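Local coordinates for protein HhaI Restriction Endonuclease (Haemophilus parahaemolyticus, PDB 6UKF) that probably recognises the DNA sequence GCGC and cleaves both strands there, as a type II restriction endonuclease, at residues 57-62 with 228-233; 77-82 with 114-119; 104-109 with 150-155. One frame throughout, in Å; residues are numbered along the deposited sequence.

Contact 1. Residues 57-62 with 228-233; sequences FVLIPN and ANVIFS. With nucleotides of chain B.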
loop_
_atom_site.group_PDB
_atom_site.type_symbol
_atom_site.label_atom_id
_atom_site.label_comp_id
_atom_site.label_asym_id
_atom_site.label_seq_id
_atom_site.Cartn_x
_atom_site.Cartn_y
_atom_site.Cartn_z
ATOM N N PHE A 57 5.321 8.506 2.309
ATOM C CA PHE A 57 6.758 8.717 2.440
ATOM C C PHE A 57 7.094 8.890 3.919
ATOM O O PHE A 57 6.329 9.502 4.668
ATOM C CB PHE A 57 7.277 9.904 1.609
ATOM C CG PHE A 57 6.530 11.196 1.812
ATOM C CD1 PHE A 57 6.936 12.108 2.777
ATOM C CD2 PHE A 57 5.450 11.519 1.006
ATOM C CE1 PHE A 57 6.262 13.307 2.945
ATOM C CE2 PHE A 57 4.773 12.715 1.173
ATOM C CZ PHE A 57 5.180 13.610 2.139
ATOM N N VAL A 58 8.236 8.340 4.332
ATOM C CA VAL A 58 8.662 8.422 5.726
ATOM C C VAL A 58 9.325 9.766 5.986
ATOM O O VAL A 58 10.148 10.241 5.193
ATOM C CB VAL A 58 9.603 7.252 6.069
ATOM C CG1 VAL A 58 10.208 7.436 7.452
ATOM C CG2 VAL A 58 8.849 5.933 5.989
ATOM N N LEU A 59 8.963 10.388 7.106
ATOM C CA LEU A 59 9.621 11.592 7.591
ATOM C C LEU A 59 10.177 11.319 8.980
ATOM O O LEU A 59 9.509 10.699 9.814
ATOM C CB LEU A 59 8.651 12.769 7.682
ATOM C CG LEU A 59 8.072 13.298 6.371
ATOM C CD1 LEU A 59 7.181 14.496 6.661
ATOM C CD2 LEU A 59 9.157 13.665 5.377
ATOM N N ILE A 60 11.392 11.789 9.226
ATOM C CA ILE A 60 12.084 11.591 10.495
ATOM C C ILE A 60 12.077 12.921 11.242
ATOM O O ILE A 60 12.566 13.924 10.705
ATOM C CB ILE A 60 13.520 11.087 10.278
ATOM C CG1 ILE A 60 13.517 9.782 9.470
ATOM C CG2 ILE A 60 14.217 10.908 11.616
ATOM C CD1 ILE A 60 12.743 8.648 10.103
ATOM N N PRO A 61 11.537 12.988 12.460
ATOM C CA PRO A 61 11.583 14.251 13.208
ATOM C C PRO A 61 13.009 14.580 13.627
ATOM O O PRO A 61 13.723 13.735 14.173
ATOM C CB PRO A 61 10.684 13.987 14.423
ATOM C CG PRO A 61 10.675 12.510 14.584
ATOM C CD PRO A 61 10.837 11.926 13.208
ATOM N N ASN A 62 13.424 15.809 13.351
ATOM C CA ASN A 62 14.708 16.333 13.804
ATOM C C ASN A 62 14.400 17.310 14.934
ATOM O O ASN A 62 14.027 18.461 14.690
ATOM C CB ASN A 62 15.463 17.001 12.659
ATOM C CG ASN A 62 16.861 17.443 13.064
ATOM O OD1 ASN A 62 17.095 17.829 14.209
ATOM N ND2 ASN A 62 17.797 17.383 12.124
ATOM N N ALA A 228 7.414 6.673 11.221
ATOM C CA ALA A 228 6.188 7.383 10.892
ATOM C C ALA A 228 6.248 7.889 9.459
ATOM O O ALA A 228 7.289 8.373 8.998
ATOM C CB ALA A 228 5.969 8.561 11.845
ATOM N N ASN A 229 5.114 7.789 8.789
ATOM C CA ASN A 229 5.021 8.194 7.379
ATOM C C ASN A 229 3.830 9.111 7.144
ATOM O O ASN A 229 2.778 8.958 7.798
ATOM C CB ASN A 229 4.914 6.983 6.439
ATOM C CG ASN A 229 4.068 5.842 6.976
ATOM O OD1 ASN A 229 4.500 4.686 6.966
ATOM N ND2 ASN A 229 2.857 6.141 7.436
ATOM N N VAL A 230 4.040 10.082 6.270
ATOM C CA VAL A 230 2.922 10.743 5.621
ATOM C C VAL A 230 2.275 9.726 4.697
ATOM O O VAL A 230 2.966 9.041 3.935
ATOM C CB VAL A 230 3.426 11.964 4.840
ATOM C CG1 VAL A 230 2.304 12.592 4.045
ATOM C CG2 VAL A 230 4.050 12.973 5.793
ATOM N N ILE A 231 0.957 9.591 4.779
ATOM C CA ILE A 231 0.259 8.554 4.026
ATOM C C ILE A 231 -1.111 9.079 3.629
ATOM O O ILE A 231 -1.782 9.765 4.405
ATOM C CB ILE A 231 0.216 7.227 4.818
ATOM C CG1 ILE A 231 -0.495 6.138 4.015
ATOM C CG2 ILE A 231 -0.435 7.424 6.184
ATOM C CD1 ILE A 231 -0.161 4.748 4.487
ATOM N N PHE A 232 -1.512 8.764 2.404
ATOM C CA PHE A 232 -2.712 9.320 1.801
ATOM C C PHE A 232 -3.844 8.308 1.826
ATOM O O PHE A 232 -3.640 7.120 1.563
ATOM C CB PHE A 232 -2.413 9.753 0.368
ATOM C CG PHE A 232 -1.348 10.800 0.288
ATOM C CD1 PHE A 232 -0.020 10.449 0.125
ATOM C CD2 PHE A 232 -1.667 12.138 0.443
ATOM C CE1 PHE A 232 0.966 11.414 0.083
ATOM C CE2 PHE A 232 -0.681 13.108 0.399
ATOM C CZ PHE A 232 0.636 12.743 0.218
ATOM N N SER A 233 -5.036 8.790 2.157
ATOM C CA SER A 233 -6.251 7.994 2.122
ATOM C C SER A 233 -7.194 8.585 1.086
ATOM O O SER A 233 -7.265 9.806 0.918
ATOM C CB SER A 233 -6.935 7.974 3.487
ATOM O OG SER A 233 -6.159 7.242 4.418
ATOM P P DG B 6 12.442 4.057 6.750
ATOM O OP1 DG B 6 13.126 5.344 6.504
ATOM O OP2 DG B 6 11.531 3.919 7.908
ATOM O "O5'" DG B 6 11.645 3.649 5.436
ATOM C "C5'" DG B 6 12.329 3.603 4.199
ATOM C "C4'" DG B 6 11.411 3.120 3.102
ATOM O "O4'" DG B 6 11.106 1.713 3.311
ATOM C "C3'" DG B 6 10.059 3.836 3.014
ATOM O "O3'" DG B 6 9.781 4.093 1.650
ATOM C "C2'" DG B 6 9.083 2.854 3.655
ATOM C "C1'" DG B 6 9.698 1.517 3.270
ATOM N N9 DG B 6 9.376 0.401 4.146
ATOM C C8 DG B 6 9.366 0.387 5.518
ATOM N N7 DG B 6 9.058 -0.779 6.022
ATOM C C5 DG B 6 8.861 -1.591 4.907
ATOM C C6 DG B 6 8.503 -2.961 4.817
ATOM O O6 DG B 6 8.286 -3.761 5.736
ATOM N N1 DG B 6 8.406 -3.383 3.494
ATOM C C2 DG B 6 8.628 -2.588 2.398
ATOM N N2 DG B 6 8.487 -3.170 1.199
ATOM N N3 DG B 6 8.963 -1.309 2.468
ATOM C C4 DG B 6 9.060 -0.879 3.749
ATOM P P DC B 7 8.511 4.959 1.197
ATOM O OP1 DC B 7 8.998 5.791 0.071
ATOM O OP2 DC B 7 7.855 5.581 2.364
ATOM O "O5'" DC B 7 7.522 3.859 0.596
ATOM C "C5'" DC B 7 7.920 3.167 -0.576
ATOM C "C4'" DC B 7 6.896 2.128 -0.974
ATOM O "O4'" DC B 7 6.933 1.026 -0.031
ATOM C "C3'" DC B 7 5.442 2.622 -1.004
ATOM O "O3'" DC B 7 4.834 2.196 -2.220
ATOM C "C2'" DC B 7 4.815 1.985 0.227
ATOM C "C1'" DC B 7 5.622 0.693 0.353
ATOM N N1 DC B 7 5.645 0.132 1.719
ATOM C C2 DC B 7 5.319 -1.214 1.920
ATOM O O2 DC B 7 5.038 -1.924 0.942
ATOM N N3 DC B 7 5.324 -1.703 3.184
ATOM C C4 DC B 7 5.634 -0.904 4.209
ATOM N N4 DC B 7 5.623 -1.426 5.439
ATOM C C5 DC B 7 5.971 0.466 4.019
ATOM C C6 DC B 7 5.964 0.934 2.772
HETATM O O HOH W 1 9.684 8.356 11.438
#
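F57 and V230 lie side by side and point the same way, with V230 set over one face of the phenyl ring, offset toward its rim. CB of V230 stands 3.8 Å from the centroid of the F57 ring and 19° off the ring normal, a CH-pi contact. Both methyls of V230 touch the ring as well. CG1, anti to the backbone N of V230 (chi1 174°), lies 3.6 Å from F57 CZ, and CG2 lies 3.6 Å from F57 CE1. CG2 also reaches L59 CD1 at 3.6 Å. Beyond V230, F232 meets the F57 ring obliquely.

The backbones run antiparallel. F57 N donates to V230 O at 2.9 Å, and the return bond, V230 N to F57 O, is weak. L59 N gives a longer bond of 3.2 Å to A228 O. Next to it, water 1 bridges the strands, donating to L59 O and accepting from A228 N. V58 and N229, a non-hydrogen-bonded pair, point their CB atoms to the other face of the sheet. There V58 CG2 lies 3.7 Å from O5' of DG6 of chain B, close to the DNA backbone, and its CG1 touches A228 O. This is an antiparallel pairing of strands 51-62 and 228-236 within a five-stranded sheet, with an aromatic and aliphatic core on one face and DNA along the other.

Contact 2. Residues 77-82 with 114-119; sequences EINPYT and VNWIKE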
loop_
_atom_site.group_PDB
_atom_site.type_symbol
_atom_site.label_atom_id
_atom_site.label_comp_id
_atom_site.label_asym_id
_atom_site.label_seq_id
_atom_site.Cartn_x
_atom_site.Cartn_y
_atom_site.Cartn_z
ATOM N N GLU A 77 11.269 10.411 -4.909
ATOM C CA GLU A 77 12.014 11.631 -4.657
ATOM C C GLU A 77 11.087 12.753 -4.209
ATOM O O GLU A 77 9.880 12.744 -4.460
ATOM C CB GLU A 77 12.794 12.065 -5.899
ATOM C CG GLU A 77 11.925 12.495 -7.076
ATOM C CD GLU A 77 12.725 12.863 -8.324
ATOM O OE1 GLU A 77 12.195 13.544 -9.135
ATOM O OE2 GLU A 77 13.977 12.431 -8.470
ATOM N N ILE A 78 11.682 13.731 -3.529
ATOM C CA ILE A 78 10.944 14.914 -3.118
ATOM C C ILE A 78 10.453 15.653 -4.354
ATOM O O ILE A 78 11.238 15.984 -5.252
ATOM C CB ILE A 78 11.849 15.804 -2.255
ATOM C CG1 ILE A 78 12.261 15.068 -0.977
ATOM C CG2 ILE A 78 11.152 17.099 -1.920
ATOM C CD1 ILE A 78 13.372 15.753 -0.212
ATOM N N ASN A 79 9.154 15.904 -4.412
ATOM C CA ASN A 79 8.550 16.792 -5.391
ATOM C C ASN A 79 7.987 18.019 -4.679
ATOM O O ASN A 79 7.989 18.092 -3.446
ATOM C CB ASN A 79 7.466 16.059 -6.196
ATOM C CG ASN A 79 6.276 15.636 -5.358
ATOM O OD1 ASN A 79 5.618 16.463 -4.734
ATOM N ND2 ASN A 79 5.968 14.343 -5.378
ATOM N N PRO A 80 7.533 19.028 -5.429
ATOM C CA PRO A 80 7.106 20.274 -4.771
ATOM C C PRO A 80 5.994 20.076 -3.759
ATOM O O PRO A 80 5.899 20.844 -2.794
ATOM C CB PRO A 80 6.666 21.158 -5.946
ATOM C CG PRO A 80 7.442 20.641 -7.104
ATOM C CD PRO A 80 7.538 19.160 -6.896
ATOM N N TYR A 81 5.152 19.063 -3.950
ATOM C CA TYR A 81 4.050 18.818 -3.025
ATOM C C TYR A 81 4.543 18.107 -1.775
ATOM O O TYR A 81 4.084 18.408 -0.668
ATOM C CB TYR A 81 2.944 18.074 -3.768
ATOM C CG TYR A 81 2.727 18.730 -5.113
ATOM C CD1 TYR A 81 2.103 19.966 -5.208
ATOM C CD2 TYR A 81 3.220 18.155 -6.276
ATOM C CE1 TYR A 81 1.938 20.593 -6.431
ATOM C CE2 TYR A 81 3.059 18.774 -7.504
ATOM C CZ TYR A 81 2.421 19.992 -7.575
ATOM O OH TYR A 81 2.257 20.610 -8.794
ATOM N N THR A 82 5.505 17.196 -1.925
ATOM C CA THR A 82 6.239 16.708 -0.765
ATOM C C THR A 82 6.776 17.877 0.048
ATOM O O THR A 82 6.646 17.913 1.276
ATOM C CB THR A 82 7.417 15.841 -1.219
ATOM O OG1 THR A 82 7.016 14.955 -2.271
ATOM C CG2 THR A 82 7.971 15.043 -0.039
ATOM N N VAL A 114 -3.674 15.707 -3.948
ATOM C CA VAL A 114 -3.966 15.198 -5.283
ATOM C C VAL A 114 -2.751 15.362 -6.182
ATOM O O VAL A 114 -2.408 14.463 -6.960
ATOM C CB VAL A 114 -5.204 15.901 -5.868
ATOM C CG1 VAL A 114 -5.357 15.558 -7.348
ATOM C CG2 VAL A 114 -6.445 15.511 -5.088
ATOM N N ASN A 115 -2.084 16.514 -6.099
ATOM C CA ASN A 115 -0.923 16.746 -6.950
ATOM C C ASN A 115 0.238 15.838 -6.566
ATOM O O ASN A 115 0.972 15.369 -7.442
ATOM C CB ASN A 115 -0.524 18.220 -6.920
ATOM C CG ASN A 115 -1.451 19.081 -7.750
ATOM O OD1 ASN A 115 -2.026 18.615 -8.733
ATOM N ND2 ASN A 115 -1.597 20.342 -7.364
ATOM N N TRP A 116 0.423 15.564 -5.273
ATOM C CA TRP A 116 1.427 14.576 -4.892
ATOM C C TRP A 116 1.107 13.228 -5.525
ATOM O O TRP A 116 1.981 12.571 -6.103
ATOM C CB TRP A 116 1.518 14.431 -3.369
ATOM C CG TRP A 116 2.635 13.512 -2.976
ATOM C CD1 TRP A 116 3.913 13.866 -2.656
ATOM C CD2 TRP A 116 2.587 12.079 -2.906
ATOM N NE1 TRP A 116 4.661 12.746 -2.384
ATOM C CE2 TRP A 116 3.870 11.636 -2.530
ATOM C CE3 TRP A 116 1.582 11.129 -3.121
ATOM C CZ2 TRP A 116 4.172 10.286 -2.359
ATOM C CZ3 TRP A 116 1.886 9.789 -2.950
ATOM C CH2 TRP A 116 3.169 9.381 -2.574
ATOM N N ILE A 117 -0.154 12.804 -5.422
ATOM C CA ILE A 117 -0.577 11.523 -5.983
ATOM C C ILE A 117 -0.315 11.485 -7.483
ATOM O O ILE A 117 0.211 10.501 -8.018
ATOM C CB ILE A 117 -2.059 11.271 -5.636
ATOM C CG1 ILE A 117 -2.192 10.919 -4.148
ATOM C CG2 ILE A 117 -2.666 10.182 -6.515
ATOM C CD1 ILE A 117 -3.620 10.875 -3.644
ATOM N N LYS A 118 -0.668 12.560 -8.187
ATOM C CA LYS A 118 -0.446 12.593 -9.629
ATOM C C LYS A 118 1.037 12.472 -9.955
ATOM O O LYS A 118 1.432 11.688 -10.823
ATOM C CB LYS A 118 -1.031 13.874 -10.220
ATOM C CG LYS A 118 -2.545 13.883 -10.244
ATOM C CD LYS A 118 -3.098 15.192 -10.763
ATOM C CE LYS A 118 -4.613 15.139 -10.872
ATOM N NZ LYS A 118 -5.183 16.442 -11.310
ATOM N N GLU A 119 1.873 13.261 -9.275
ATOM C CA GLU A 119 3.313 13.189 -9.501
ATOM C C GLU A 119 3.829 11.783 -9.238
ATOM O O GLU A 119 4.553 11.203 -10.057
ATOM C CB GLU A 119 4.029 14.174 -8.577
ATOM C CG GLU A 119 3.811 15.641 -8.904
ATOM C CD GLU A 119 4.785 16.166 -9.942
ATOM O OE1 GLU A 119 5.878 15.579 -10.092
ATOM O OE2 GLU A 119 4.459 17.171 -10.608
HETATM O O HOH W 2 7.621 12.338 -2.143
#
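Y81 and N115 lead a side-chain contact between two helices, in which the start of helix 80-91 packs on the middle of helix 110-123. CB of N115 sits over the centre of the Y81 ring, 3.4 Å from its centroid and 8° off the normal, a nearly axial CH-pi contact. The amide of N115 is turned 43° from the ring plane. E119, which has two conformers, comes to the ring edge in one of them, CG near Y81 CE2, so this touch is less certain. Y81 CB rests on W116 CB at 3.9 Å.

W116 carries CG anti to its backbone N (chi1 -175°); the indole edge at CD1 and NE1 meets N79 and T82. N79 crosses it at about a right angle, with ND2 3.4 Å from W116 CD1. N79 is the N-cap of helix 80-91. Its OD1 takes T82 N at 2.9 Å, from above the carbonyl plane, and Y81 N more weakly, while N79 N donates to T82 OG1 at 3.2 Å. These reciprocal bonds form a capping box, which fixes the N79 amide against the first turn of the helix.

Water 2 accepts from W116 NE1 at 3.0 Å, donates to E77 O and hydrogen-bonds T82 OG1. The indole N-H thus has a water acceptor, and because T82 OG1 shares that water, the capping box is linked to the indole edge.

Contact 3. Residues 104-109 with 150-155; sequences KIIPLP and VSCTYR. With CA (calcium ion), chain R; EDO (1,2-ethanediol), chain F; nucleotides of chain C.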
loop_
_atom_site.group_PDB
_atom_site.type_symbol
_atom_site.label_atom_id
_atom_site.label_comp_id
_atom_site.label_asym_id
_atom_site.label_seq_id
_atom_site.Cartn_x
_atom_site.Cartn_y
_atom_site.Cartn_z
ATOM N N LYS A 104 -1.988 12.120 12.945
ATOM C CA LYS A 104 -2.479 13.492 12.975
ATOM C C LYS A 104 -2.663 13.972 11.546
ATOM O O LYS A 104 -1.724 13.932 10.742
ATOM C CB LYS A 104 -1.552 14.439 13.740
ATOM C CG LYS A 104 -2.123 15.850 13.841
ATOM C CD LYS A 104 -1.372 16.722 14.832
ATOM C CE LYS A 104 -1.756 16.397 16.267
ATOM N NZ LYS A 104 -1.111 17.317 17.236
ATOM N N ILE A 105 -3.874 14.432 11.244
ATOM C CA ILE A 105 -4.216 14.856 9.896
ATOM C C ILE A 105 -3.453 16.124 9.546
ATOM O O ILE A 105 -3.076 16.922 10.417
ATOM C CB ILE A 105 -5.739 15.061 9.819
ATOM C CG1 ILE A 105 -6.219 15.159 8.369
ATOM C CG2 ILE A 105 -6.150 16.296 10.616
ATOM C CD1 ILE A 105 -7.664 14.749 8.203
ATOM N N ILE A 106 -3.209 16.309 8.252
ATOM C CA ILE A 106 -2.489 17.457 7.729
ATOM C C ILE A 106 -3.496 18.332 6.981
ATOM O O ILE A 106 -4.015 17.921 5.933
ATOM C CB ILE A 106 -1.327 17.026 6.823
ATOM C CG1 ILE A 106 -0.295 16.254 7.653
ATOM C CG2 ILE A 106 -0.681 18.239 6.173
ATOM C CD1 ILE A 106 0.561 15.289 6.852
ATOM N N PRO A 107 -3.819 19.541 7.495
ATOM C CA PRO A 107 -4.887 20.370 6.926
ATOM C C PRO A 107 -4.431 21.282 5.788
ATOM O O PRO A 107 -4.742 22.478 5.760
ATOM C CB PRO A 107 -5.351 21.188 8.133
ATOM C CG PRO A 107 -4.079 21.414 8.888
ATOM C CD PRO A 107 -3.302 20.121 8.750
ATOM N N LEU A 108 -3.701 20.727 4.839
ATOM C CA LEU A 108 -3.362 21.490 3.648
ATOM C C LEU A 108 -4.456 21.336 2.604
ATOM O O LEU A 108 -5.299 20.439 2.700
ATOM C CB LEU A 108 -2.035 21.005 3.075
ATOM C CG LEU A 108 -0.793 21.484 3.825
ATOM C CD1 LEU A 108 0.439 20.760 3.313
ATOM C CD2 LEU A 108 -0.629 22.991 3.696
ATOM N N PRO A 109 -4.481 22.207 1.597
ATOM C CA PRO A 109 -5.493 22.070 0.543
ATOM C C PRO A 109 -5.442 20.688 -0.091
ATOM O O PRO A 109 -4.370 20.140 -0.349
ATOM C CB PRO A 109 -5.113 23.166 -0.457
ATOM C CG PRO A 109 -4.425 24.198 0.375
ATOM C CD PRO A 109 -3.651 23.410 1.403
ATOM N N VAL A 150 -9.539 13.007 -1.031
ATOM C CA VAL A 150 -8.217 12.670 -0.516
ATOM C C VAL A 150 -7.995 13.358 0.820
ATOM O O VAL A 150 -8.367 14.523 1.002
ATOM C CB VAL A 150 -7.102 13.067 -1.508
ATOM C CG1 VAL A 150 -5.743 12.589 -1.000
ATOM C CG2 VAL A 150 -7.395 12.511 -2.890
ATOM N N SER A 151 -7.386 12.634 1.755
ATOM C CA SER A 151 -6.886 13.201 2.996
ATOM C C SER A 151 -5.481 12.666 3.243
ATOM O O SER A 151 -5.023 11.720 2.595
ATOM C CB SER A 151 -7.802 12.887 4.186
ATOM O OG SER A 151 -7.796 11.506 4.488
ATOM N N CYS A 152 -4.797 13.285 4.198
ATOM C CA CYS A 152 -3.389 13.012 4.436
ATOM C C CYS A 152 -3.128 13.042 5.932
ATOM O O CYS A 152 -3.555 13.973 6.616
ATOM C CB CYS A 152 -2.536 14.065 3.722
ATOM S SG CYS A 152 -0.774 13.925 3.986
ATOM N N THR A 153 -2.439 12.021 6.438
ATOM C CA THR A 153 -2.104 11.961 7.850
ATOM C C THR A 153 -0.655 11.534 8.017
ATOM O O THR A 153 -0.041 10.950 7.122
ATOM C CB THR A 153 -3.037 11.013 8.620
ATOM O OG1 THR A 153 -2.947 11.296 10.023
ATOM C CG2 THR A 153 -2.666 9.552 8.372
ATOM N N TYR A 154 -0.106 11.867 9.182
ATOM C CA TYR A 154 1.230 11.454 9.591
ATOM C C TYR A 154 1.051 10.488 10.754
ATOM O O TYR A 154 0.533 10.876 11.807
ATOM C CB TYR A 154 2.044 12.672 10.020
ATOM C CG TYR A 154 3.488 12.396 10.383
ATOM C CD1 TYR A 154 4.345 11.743 9.505
ATOM C CD2 TYR A 154 4.005 12.834 11.594
ATOM C CE1 TYR A 154 5.672 11.516 9.842
ATOM C CE2 TYR A 154 5.323 12.614 11.934
ATOM C CZ TYR A 154 6.153 11.957 11.059
ATOM O OH TYR A 154 7.468 11.750 11.414
ATOM N N ARG A 155 1.442 9.230 10.557
ATOM C CA ARG A 155 1.214 8.221 11.579
ATOM C C ARG A 155 2.340 7.202 11.582
ATOM O O ARG A 155 2.958 6.927 10.550
ATOM C CB ARG A 155 -0.127 7.494 11.387
ATOM C CG ARG A 155 -0.230 6.581 10.160
ATOM C CD ARG A 155 -1.621 5.966 10.108
ATOM N NE ARG A 155 -1.887 5.168 8.913
ATOM C CZ ARG A 155 -1.725 3.848 8.827
ATOM N NH1 ARG A 155 -1.275 3.150 9.861
ATOM N NH2 ARG A 155 -2.011 3.225 7.692
HETATM CA CA CA R . -6.262 10.541 6.658
HETATM C C1 EDO F . -10.489 9.817 2.659
HETATM O O1 EDO F . -9.984 10.132 3.959
HETATM C C2 EDO F . -10.701 11.101 1.866
HETATM O O2 EDO F . -11.620 11.958 2.549
ATOM P P DT C 4 -4.589 2.835 17.700
ATOM O OP1 DT C 4 -4.478 2.120 18.992
ATOM O OP2 DT C 4 -3.950 4.158 17.526
ATOM O "O5'" DT C 4 -4.064 1.863 16.560
ATOM C "C5'" DT C 4 -4.597 0.562 16.480
ATOM C "C4'" DT C 4 -4.057 -0.161 15.275
ATOM O "O4'" DT C 4 -4.672 0.349 14.093
ATOM C "C3'" DT C 4 -2.551 -0.013 15.055
ATOM O "O3'" DT C 4 -1.916 -1.176 15.614
ATOM C "C2'" DT C 4 -2.384 0.141 13.535
ATOM C "C1'" DT C 4 -3.817 0.118 12.997
ATOM N N1 DT C 4 -4.162 1.149 11.984
ATOM C C2 DT C 4 -4.502 0.751 10.714
ATOM O O2 DT C 4 -4.490 -0.411 10.351
ATOM N N3 DT C 4 -4.838 1.770 9.866
ATOM C C4 DT C 4 -4.890 3.120 10.163
ATOM O O4 DT C 4 -5.208 3.961 9.331
ATOM C C5 DT C 4 -4.545 3.467 11.519
ATOM C C7 DT C 4 -4.569 4.895 11.954
ATOM C C6 DT C 4 -4.216 2.477 12.360
ATOM P P DG C 5 -0.333 -1.403 15.544
ATOM O OP1 DG C 5 0.014 -2.218 16.729
ATOM O OP2 DG C 5 0.372 -0.125 15.315
ATOM O "O5'" DG C 5 -0.164 -2.344 14.279
ATOM C "C5'" DG C 5 -0.853 -3.580 14.219
ATOM C "C4'" DG C 5 -0.517 -4.268 12.925
ATOM O "O4'" DG C 5 -1.149 -3.552 11.824
ATOM C "C3'" DG C 5 0.982 -4.276 12.610
ATOM O "O3'" DG C 5 1.350 -5.465 11.957
ATOM C "C2'" DG C 5 1.117 -3.058 11.695
ATOM C "C1'" DG C 5 -0.159 -3.222 10.875
ATOM N N9 DG C 5 -0.554 -2.062 10.115
ATOM C C8 DG C 5 -0.583 -0.749 10.514
ATOM N N7 DG C 5 -0.971 0.066 9.569
ATOM C C5 DG C 5 -1.208 -0.769 8.478
ATOM C C6 DG C 5 -1.644 -0.467 7.161
ATOM O O6 DG C 5 -1.917 0.637 6.673
ATOM N N1 DG C 5 -1.745 -1.614 6.377
ATOM C C2 DG C 5 -1.460 -2.885 6.804
ATOM N N2 DG C 5 -1.615 -3.864 5.904
ATOM N N3 DG C 5 -1.054 -3.179 8.028
ATOM C C4 DG C 5 -0.949 -2.076 8.804
HETATM O O HOH W 3 -6.000 15.829 5.023
#
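K104 and Y154 face each other as an antiparallel hydrogen-bonded pair, K104 N donating to Y154 O at 3.0 Å and Y154 N to K104 O; one step on, I106 N donates to C152 O at 2.9 Å. Beyond that bond water 3 stands between the chains, donating to I106 O and accepting from C152 N. On the face that carries K104, C152 and Y154, the packing is carried by I106. Its CD1 touches C152 SG at 3.4 Å, the sulfur being held anti to its backbone N (chi1 177°). M89 of helix 80-91 packs on both I106 and Y154, whose OH hydrogen-bonds L59 O.

Residues 104-105 make a short edge strand beside 148-156 in a five-stranded antiparallel sheet; further along, P107 is the centre of an inverse gamma turn.

On the other face, OG of S151 lies 2.8 Å from the calcium ion, a long bond. T153 belongs to the same site, but it has two conformers, and in one its OG1 lies near K104 O, too far to bind the ion. S151 OG also shares a 2.6 Å hydrogen bond with O1 of an ethanediol, probably from the crystallisation liquor. R155, extended from CG to NE, reaches the DNA. Its NH1 donates to N7 of DG5 of chain C at 3.1 Å and almost straight (178°), its NH2 to O6 of the same base at 2.8 Å, a familiar two-pronged reading of guanine. The flat guanidinium also lies over the preceding thymine, R155 CZ 3.5 Å from C4 of DT4 of chain C.

Overall arrangement
From the N terminus the chain first passes 57-62, which waits until 228-233 to be paired: contact 1 closes a long loop that holds both other contacts. Within it 77-82 comes next, then 104-109, then 114-119 closes contact 2, and 150-155 closes contact 3, so these two cross. Contacts 1 and 3 belong to one antiparallel sheet, where strands 228-236 and 148-156 are neighbours: I231 N probably bonds T153 O, and V230 packs on C152. Contact 2 joins the two helices, 80-91 and 110-123. W116 meets F57 and F232 of contact 1, while V114 and I117 meet V150 of contact 3, tying the helix pair to the sheet.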